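Local atomic coordinates of vascular protein tyrosine phosphatase 1 (Rattus norvegicus, PDB entry 3I36), a protein that probably catalyses, through its cytoplasmic catalytic domain, the hydrolysis of phosphotyrosine in proteins to tyrosine and phosphate, as a receptor-type tyrosine phosphatase. Residues 48-53 with 278-283; 211-216 with 293-298. One frame throughout, in Å; residues are numbered along the deposited sequence.

Contact 1: residues 48-53 with 278-283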
ATOM      1  N   GLU A  48      -1.805  21.407   9.951  1.00 16.24           N
ATOM      2  CA  GLU A  48      -1.183  22.340   9.024  1.00 20.73           C
ATOM      3  C   GLU A  48      -0.299  21.615   8.015  1.00 18.80           C
ATOM      4  O   GLU A  48      -0.320  21.915   6.817  1.00 15.99           O
ATOM      5  CB  GLU A  48      -0.352  23.371   9.785  1.00 23.32           C
ATOM      6  CG  GLU A  48       0.286  24.413   8.883  1.00 31.92           C
ATOM      7  CD  GLU A  48       1.021  25.483   9.676  1.00 37.00           C
ATOM      8  OE1 GLU A  48       1.627  25.143  10.716  1.00 33.20           O
ATOM      9  OE2 GLU A  48       0.982  26.662   9.263  1.00 41.41           O
ATOM     10  N   GLU A  49       0.489  20.665   8.503  1.00 15.14           N
ATOM     11  CA  GLU A  49       1.361  19.909   7.612  1.00 17.75           C
ATOM     12  C   GLU A  49       0.501  19.168   6.613  1.00 19.33           C
ATOM     13  O   GLU A  49       0.777  19.152   5.416  1.00 16.98           O
ATOM     14  CB  GLU A  49       2.198  18.906   8.401  1.00 17.23           C
ATOM     15  CG  GLU A  49       3.324  19.537   9.163  1.00 22.26           C
ATOM     16  CD  GLU A  49       4.108  18.524   9.967  1.00 22.46           C
ATOM     17  OE1 GLU A  49       4.841  18.947  10.877  1.00 22.18           O
ATOM     18  OE2 GLU A  49       3.983  17.312   9.689  1.00 26.43           O
ATOM     19  N   TYR A  50      -0.556  18.547   7.124  1.00 14.33           N
ATOM     20  CA  TYR A  50      -1.400  17.720   6.295  1.00 17.23           C
ATOM     21  C   TYR A  50      -2.152  18.576   5.279  1.00 18.22           C
ATOM     22  O   TYR A  50      -2.334  18.177   4.133  1.00 18.72           O
ATOM     23  CB  TYR A  50      -2.368  16.932   7.174  1.00 14.73           C
ATOM     24  CG  TYR A  50      -3.101  15.886   6.400  1.00 19.52           C
ATOM     25  CD1 TYR A  50      -2.442  14.752   5.937  1.00 13.34           C
ATOM     26  CD2 TYR A  50      -4.448  16.037   6.112  1.00 16.27           C
ATOM     27  CE1 TYR A  50      -3.117  13.793   5.208  1.00 15.74           C
ATOM     28  CE2 TYR A  50      -5.125  15.092   5.395  1.00 15.66           C
ATOM     29  CZ  TYR A  50      -4.455  13.975   4.940  1.00 16.96           C
ATOM     30  OH  TYR A  50      -5.144  13.048   4.227  1.00 16.72           O
ATOM     31  N   GLU A  51      -2.569  19.766   5.697  1.00 14.81           N
ATOM     32  CA  GLU A  51      -3.243  20.687   4.789  1.00 18.68           C
ATOM     33  C   GLU A  51      -2.291  21.130   3.689  1.00 16.69           C
ATOM     34  O   GLU A  51      -2.684  21.302   2.532  1.00 18.12           O
ATOM     35  CB  GLU A  51      -3.772  21.904   5.549  1.00 18.70           C
ATOM     36  CG  GLU A  51      -4.281  23.026   4.653  1.00 24.58           C
ATOM     37  CD  GLU A  51      -5.552  22.661   3.899  1.00 27.97           C
ATOM     38  OE1 GLU A  51      -6.165  21.612   4.198  1.00 28.96           O
ATOM     39  OE2 GLU A  51      -5.941  23.434   3.001  1.00 30.23           O
ATOM     40  N   ASP A  52      -1.025  21.289   4.047  1.00 16.23           N
ATOM     41  CA  ASP A  52       0.006  21.657   3.072  1.00 17.36           C
ATOM     42  C   ASP A  52       0.200  20.585   2.019  1.00 17.46           C
ATOM     43  O   ASP A  52       0.644  20.864   0.907  1.00 19.00           O
ATOM     44  CB  ASP A  52       1.338  21.895   3.775  1.00 14.93           C
ATOM     45  CG  ASP A  52       1.425  23.267   4.383  1.00 27.57           C
ATOM     46  OD1 ASP A  52       0.566  24.116   4.058  1.00 32.41           O
ATOM     47  OD2 ASP A  52       2.353  23.491   5.180  1.00 28.31           O
ATOM     48  N   LEU A  53      -0.125  19.353   2.382  1.00 14.77           N
ATOM     49  CA  LEU A  53      -0.027  18.239   1.454  1.00 15.77           C
ATOM     50  C   LEU A  53      -1.240  18.150   0.525  1.00 14.49           C
ATOM     51  O   LEU A  53      -1.202  17.442  -0.482  1.00 15.37           O
ATOM     52  CB  LEU A  53       0.114  16.935   2.234  1.00 14.31           C
ATOM     53  CG  LEU A  53       1.473  16.757   2.926  1.00 16.34           C
ATOM     54  CD1 LEU A  53       1.434  15.559   3.845  1.00 14.45           C
ATOM     55  CD2 LEU A  53       2.578  16.611   1.888  1.00 14.69           C
ATOM     56  N   ASP A 278       5.975  12.682  -1.279  1.00 11.14           N
ATOM     57  CA  ASP A 278       6.420  11.748  -2.297  1.00 11.48           C
ATOM     58  C   ASP A 278       5.299  10.775  -2.690  1.00 11.53           C
ATOM     59  O   ASP A 278       5.036  10.557  -3.867  1.00 11.51           O
ATOM     60  CB  ASP A 278       7.611  10.971  -1.763  1.00 14.98           C
ATOM     61  CG  ASP A 278       8.262  10.117  -2.816  1.00 16.65           C
ATOM     62  OD1 ASP A 278       8.346  10.549  -3.984  1.00 14.02           O
ATOM     63  OD2 ASP A 278       8.713   9.025  -2.451  1.00 13.65           O
ATOM     64  N   LEU A 279       4.634  10.195  -1.704  1.00 12.95           N
ATOM     65  CA  LEU A 279       3.520   9.304  -2.009  1.00 13.37           C
ATOM     66  C   LEU A 279       2.475  10.012  -2.852  1.00 13.03           C
ATOM     67  O   LEU A 279       2.010   9.467  -3.851  1.00 11.78           O
ATOM     68  CB  LEU A 279       2.895   8.741  -0.737  1.00  9.22           C
ATOM     69  CG  LEU A 279       3.856   7.895   0.105  1.00  9.78           C
ATOM     70  CD1 LEU A 279       3.098   7.356   1.310  1.00 10.65           C
ATOM     71  CD2 LEU A 279       4.463   6.766  -0.721  1.00  9.81           C
ATOM     72  N   ARG A 280       2.116  11.230  -2.458  1.00 10.58           N
ATOM     73  CA  ARG A 280       1.117  11.993  -3.202  1.00 10.06           C
ATOM     74  C   ARG A 280       1.548  12.315  -4.631  1.00 12.94           C
ATOM     75  O   ARG A 280       0.705  12.487  -5.504  1.00 14.96           O
ATOM     76  CB  ARG A 280       0.800  13.305  -2.502  1.00 12.71           C
ATOM     77  CG  ARG A 280       0.100  13.141  -1.175  1.00 13.38           C
ATOM     78  CD  ARG A 280      -1.362  12.754  -1.342  1.00 12.01           C
ATOM     79  NE  ARG A 280      -1.897  12.573  -0.007  1.00 13.96           N
ATOM     80  CZ  ARG A 280      -2.304  13.567   0.768  1.00 14.89           C
ATOM     81  NH1 ARG A 280      -2.290  14.816   0.312  1.00 12.71           N
ATOM     82  NH2 ARG A 280      -2.728  13.309   2.004  1.00 14.58           N
ATOM     83  N   MET A 281       2.848  12.410  -4.860  1.00 12.22           N
ATOM     84  CA  MET A 281       3.357  12.628  -6.207  1.00 13.63           C
ATOM     85  C   MET A 281       3.235  11.362  -7.038  1.00 12.44           C
ATOM     86  O   MET A 281       3.513  11.371  -8.240  1.00 13.20           O
ATOM     87  CB  MET A 281       4.817  13.087  -6.168  1.00 10.15           C
ATOM     88  CG  MET A 281       4.994  14.505  -5.680  1.00 11.36           C
ATOM     89  SD  MET A 281       4.154  15.640  -6.789  1.00 16.31           S
ATOM     90  CE  MET A 281       4.987  15.274  -8.336  1.00 17.17           C
ATOM     91  N   HIS A 282       2.835  10.262  -6.405  1.00 15.68           N
ATOM     92  CA  HIS A 282       2.728   8.991  -7.126  1.00 11.26           C
ATOM     93  C   HIS A 282       1.315   8.446  -7.226  1.00  9.89           C
ATOM     94  O   HIS A 282       1.007   7.660  -8.110  1.00 12.06           O
ATOM     95  CB  HIS A 282       3.665   7.961  -6.514  1.00 12.28           C
ATOM     96  CG  HIS A 282       5.096   8.246  -6.807  1.00 12.56           C
ATOM     97  ND1 HIS A 282       5.848   9.119  -6.054  1.00 13.38           N
ATOM     98  CD2 HIS A 282       5.895   7.830  -7.817  1.00 17.04           C
ATOM     99  CE1 HIS A 282       7.061   9.203  -6.566  1.00 16.07           C
ATOM    100  NE2 HIS A 282       7.116   8.433  -7.637  1.00 14.84           N
ATOM    101  N   ARG A 283       0.454   8.860  -6.314  1.00 10.66           N
ATOM    102  CA  ARG A 283      -0.908   8.364  -6.326  1.00 10.75           C
ATOM    103  C   ARG A 283      -1.677   9.343  -5.482  1.00 14.07           C
ATOM    104  O   ARG A 283      -1.149   9.853  -4.502  1.00 10.72           O
ATOM    105  CB  ARG A 283      -0.957   6.981  -5.689  1.00 12.70           C
ATOM    106  CG  ARG A 283      -2.305   6.274  -5.753  1.00 10.20           C
ATOM    107  CD  ARG A 283      -2.096   4.789  -5.435  1.00  8.56           C
ATOM    108  NE  ARG A 283      -3.350   4.051  -5.280  1.00 11.01           N
ATOM    109  CZ  ARG A 283      -4.091   3.612  -6.297  1.00 15.12           C
ATOM    110  NH1 ARG A 283      -3.715   3.844  -7.550  1.00 10.01           N
ATOM    111  NH2 ARG A 283      -5.204   2.939  -6.053  1.00 12.13           N
TER
HETATM  112  O   HOH W   1      -3.334  16.118   2.560  1.00 14.80           O
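Water 1 joins the two segments: it donates to Tyr50 O at 2.8 Å and accepts from Arg280 NH1 at 2.8 Å. Its oxygen also lies 3.3 Å above the plane of the Tyr50 ring, over the ring centre, and in the plane of the guanidinium at its edge. The ring and guanidinium planes are 89° apart. Arg280 NH2 comes up obliquely to the ring, 3.3 Å from Tyr50 CE1. A bend in the arginine chain (chi2 -75°) and a tyrosine CG set anti to its backbone N (chi1 -170°) bring the two ends together. Arg280 NH1 also lies 3.0 Å from Leu53 O, but the poor angle rules out a hydrogen bond; Leu53 CB lies 3.7 Å from the same nitrogen. The guanidinium is anchored beyond the segments, NE to Met286 O and NH2 to Val287 O, and Val287 O also accepts from Tyr50 OH. With an alanine at Tyr50, Val287 O is likely to lose one of its two donors, and a gap would probably open beside the guanidinium and water 1. In a classical tyrosine phosphatase domain this is the junction of an N-terminal helix with the approach to the Q-loop, whose Gln288, a likely substrate-binding residue, directly follows Val287.

Contact 2: residues 211-216 with 293-298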
ATOM      1  N   HIS A 211     -13.683   2.149  11.445  1.00 24.49           N
ATOM      2  CA  HIS A 211     -13.599   3.601  11.414  1.00 28.21           C
ATOM      3  C   HIS A 211     -12.341   4.052  12.130  1.00 29.85           C
ATOM      4  O   HIS A 211     -11.970   3.498  13.166  1.00 34.63           O
ATOM      5  CB  HIS A 211     -14.825   4.222  12.083  1.00 34.96           C
ATOM      6  CG  HIS A 211     -16.118   3.819  11.452  1.00 37.00           C
ATOM      7  ND1 HIS A 211     -16.858   2.746  11.895  1.00 42.57           N
ATOM      8  CD2 HIS A 211     -16.792   4.333  10.397  1.00 38.98           C
ATOM      9  CE1 HIS A 211     -17.940   2.622  11.147  1.00 45.74           C
ATOM     10  NE2 HIS A 211     -17.924   3.573  10.231  1.00 42.20           N
ATOM     11  N   GLY A 212     -11.691   5.061  11.569  1.00 28.33           N
ATOM     12  CA  GLY A 212     -10.511   5.631  12.178  1.00 29.27           C
ATOM     13  C   GLY A 212      -9.331   4.693  12.085  1.00 24.41           C
ATOM     14  O   GLY A 212      -9.391   3.651  11.433  1.00 23.00           O
ATOM     15  N   VAL A 213      -8.258   5.079  12.754  1.00 19.90           N
ATOM     16  CA  VAL A 213      -7.007   4.356  12.708  1.00 18.53           C
ATOM     17  C   VAL A 213      -6.923   3.394  13.874  1.00 20.17           C
ATOM     18  O   VAL A 213      -7.691   3.505  14.828  1.00 24.95           O
ATOM     19  CB  VAL A 213      -5.844   5.344  12.796  1.00 19.40           C
ATOM     20  CG1 VAL A 213      -5.859   6.270  11.571  1.00 17.20           C
ATOM     21  CG2 VAL A 213      -5.939   6.148  14.090  1.00 14.07           C
ATOM     22  N   PRO A 214      -5.975   2.451  13.817  1.00 23.20           N
ATOM     23  CA  PRO A 214      -5.792   1.558  14.966  1.00 19.08           C
ATOM     24  C   PRO A 214      -5.544   2.337  16.265  1.00 20.48           C
ATOM     25  O   PRO A 214      -4.926   3.404  16.249  1.00 17.77           O
ATOM     26  CB  PRO A 214      -4.546   0.760  14.585  1.00 19.52           C
ATOM     27  CG  PRO A 214      -4.519   0.795  13.089  1.00 19.61           C
ATOM     28  CD  PRO A 214      -5.034   2.155  12.723  1.00 22.46           C
ATOM     29  N   ASP A 215      -6.022   1.797  17.380  1.00 23.20           N
ATOM     30  CA  ASP A 215      -5.847   2.439  18.683  1.00 30.36           C
ATOM     31  C   ASP A 215      -4.383   2.526  19.096  1.00 27.03           C
ATOM     32  O   ASP A 215      -3.977   3.455  19.795  1.00 27.21           O
ATOM     33  CB  ASP A 215      -6.630   1.678  19.753  1.00 39.61           C
ATOM     34  CG  ASP A 215      -8.123   1.758  19.545  1.00 45.59           C
ATOM     35  OD1 ASP A 215      -8.595   2.782  18.999  1.00 43.94           O
ATOM     36  OD2 ASP A 215      -8.821   0.798  19.931  1.00 46.29           O
ATOM     37  N   THR A 216      -3.594   1.550  18.665  1.00 24.17           N
ATOM     38  CA  THR A 216      -2.172   1.518  18.970  1.00 24.84           C
ATOM     39  C   THR A 216      -1.421   1.290  17.681  1.00 23.48           C
ATOM     40  O   THR A 216      -2.014   0.916  16.670  1.00 18.88           O
ATOM     41  CB  THR A 216      -1.804   0.389  19.954  1.00 24.31           C
ATOM     42  OG1 THR A 216      -2.095  -0.879  19.360  1.00 26.77           O
ATOM     43  CG2 THR A 216      -2.573   0.537  21.259  1.00 28.42           C
ATOM     44  N   TYR A 293      -2.489  10.591   9.082  1.00 16.40           N
ATOM     45  CA  TYR A 293      -1.244  11.343   9.096  1.00 17.24           C
ATOM     46  C   TYR A 293      -0.724  11.491  10.522  1.00 16.40           C
ATOM     47  O   TYR A 293       0.473  11.381  10.769  1.00 16.27           O
ATOM     48  CB  TYR A 293      -1.456  12.715   8.479  1.00 13.16           C
ATOM     49  CG  TYR A 293      -0.185  13.505   8.292  1.00 17.73           C
ATOM     50  CD1 TYR A 293       0.631  13.281   7.200  1.00 18.60           C
ATOM     51  CD2 TYR A 293       0.203  14.467   9.214  1.00 15.46           C
ATOM     52  CE1 TYR A 293       1.788  13.992   7.013  1.00 19.61           C
ATOM     53  CE2 TYR A 293       1.360  15.198   9.032  1.00 18.30           C
ATOM     54  CZ  TYR A 293       2.153  14.946   7.927  1.00 23.66           C
ATOM     55  OH  TYR A 293       3.310  15.656   7.721  1.00 18.75           O
ATOM     56  N   VAL A 294      -1.626  11.761  11.454  1.00 16.33           N
ATOM     57  CA  VAL A 294      -1.226  11.843  12.848  1.00 14.19           C
ATOM     58  C   VAL A 294      -0.783  10.472  13.328  1.00 19.53           C
ATOM     59  O   VAL A 294       0.203  10.347  14.041  1.00 16.36           O
ATOM     60  CB  VAL A 294      -2.356  12.380  13.736  1.00 17.15           C
ATOM     61  CG1 VAL A 294      -1.950  12.306  15.212  1.00 17.91           C
ATOM     62  CG2 VAL A 294      -2.688  13.811  13.332  1.00 19.33           C
ATOM     63  N   PHE A 295      -1.525   9.446  12.923  1.00 22.03           N
ATOM     64  CA  PHE A 295      -1.174   8.064  13.246  1.00 22.96           C
ATOM     65  C   PHE A 295       0.254   7.753  12.829  1.00 16.78           C
ATOM     66  O   PHE A 295       0.975   7.051  13.543  1.00 16.95           O
ATOM     67  CB  PHE A 295      -2.163   7.104  12.582  1.00 19.35           C
ATOM     68  CG  PHE A 295      -1.898   5.649  12.861  1.00 23.20           C
ATOM     69  CD1 PHE A 295      -2.310   5.066  14.056  1.00 20.46           C
ATOM     70  CD2 PHE A 295      -1.269   4.859  11.918  1.00 22.65           C
ATOM     71  CE1 PHE A 295      -2.087   3.720  14.298  1.00 18.97           C
ATOM     72  CE2 PHE A 295      -1.035   3.525  12.152  1.00 22.34           C
ATOM     73  CZ  PHE A 295      -1.441   2.948  13.344  1.00 18.41           C
ATOM     74  N   LEU A 296       0.678   8.275  11.676  1.00 16.11           N
ATOM     75  CA  LEU A 296       2.053   8.046  11.220  1.00 15.84           C
ATOM     76  C   LEU A 296       3.007   8.654  12.194  1.00 16.40           C
ATOM     77  O   LEU A 296       4.027   8.073  12.563  1.00 19.66           O
ATOM     78  CB  LEU A 296       2.308   8.746   9.895  1.00 22.41           C
ATOM     79  CG  LEU A 296       1.825   8.026   8.671  1.00 14.09           C
ATOM     80  CD1 LEU A 296       2.229   8.844   7.461  1.00 13.53           C
ATOM     81  CD2 LEU A 296       2.466   6.645   8.670  1.00 11.78           C
ATOM     82  N   ASN A 297       2.681   9.866  12.599  1.00 17.80           N
ATOM     83  CA  ASN A 297       3.531  10.536  13.544  1.00 19.63           C
ATOM     84  C   ASN A 297       3.517   9.777  14.853  1.00 18.68           C
ATOM     85  O   ASN A 297       4.542   9.659  15.513  1.00 19.31           O
ATOM     86  CB  ASN A 297       3.089  11.975  13.686  1.00 12.25           C
ATOM     87  CG  ASN A 297       3.501  12.792  12.497  1.00 14.46           C
ATOM     88  OD1 ASN A 297       2.761  12.914  11.512  1.00 19.30           O
ATOM     89  ND2 ASN A 297       4.710  13.323  12.557  1.00 14.53           N
ATOM     90  N   GLN A 298       2.355   9.243  15.219  1.00 16.07           N
ATOM     91  CA  GLN A 298       2.285   8.411  16.420  1.00 20.70           C
ATOM     92  C   GLN A 298       3.201   7.195  16.279  1.00 20.40           C
ATOM     93  O   GLN A 298       3.899   6.795  17.222  1.00 15.69           O
ATOM     94  CB  GLN A 298       0.853   7.948  16.682  1.00 21.02           C
ATOM     95  CG  GLN A 298       0.697   7.269  18.047  1.00 20.60           C
ATOM     96  CD  GLN A 298       0.964   8.235  19.179  1.00 26.56           C
ATOM     97  OE1 GLN A 298       0.304   9.270  19.280  1.00 21.53           O
ATOM     98  NE2 GLN A 298       1.936   7.907  20.038  1.00 22.63           N
TER
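Phe295 meets Val213, Pro214 and Thr216, and accounts for 97 of the 173 Å² buried between the segments. With chi1 at -180°, its ring is turned directly away from its own backbone N, out from the helix to the loop. Pro214 lies over one face of that ring: CD is 4.0 Å from the centroid and 26° off the normal, a CH-pi contact displaced toward the rim. The proline and phenylalanine side chains cross at about a right angle. Val213 packs nearer the root of the phenylalanine, the two side chains sliding past each other in opposite directions. The valine has CG1 anti to its carbonyl carbon (chi1 -64°) and CG2 between backbone N and carbonyl carbon, which places CG1 3.9 Å from Phe295 CB and CG2 3.8 Å from Phe295 CD1. At the outer end of the ring the loop contributes backbone: Pro214 O is 3.5 Å from Phe295 CE1, and Thr216 O lies in the ring plane at its edge, 3.7 Å from the same carbon. The Thr216 hydroxyl OG1 is hydrogen-bonded to Asp218 OD1. The loop segment follows directly on the WPD motif, whose Asp210 probably binds substrate. It links strand 196-205 to helix 218-231 and packs on helix 290-305, whose Phe295 also touches Thr217 and Thr253 of helix 249-267.

How the contacts relate
From the N terminus, helix 28-53 supplies the first half of contact 1, and 224 residues, including all eight strands of the central mixed sheet, pass before residues 278-283 close that loop. Residues 211-216 fall within this interval, but their partner at 293-298 comes after its end, so contact 2, spanning 76 residues, crosses contact 1. Their centres are about 17 Å apart, yet their segments touch. Tyr293 packs its CB 3.4 Å from Tyr50 CD1, and Tyr293 OH lies 2.7 Å from Glu49 OE2, probably hydrogen-bonded. Helix 290-305 thus meets the N-terminal helix as well as the loop after the WPD motif, and follows helix 272-280 in the chain.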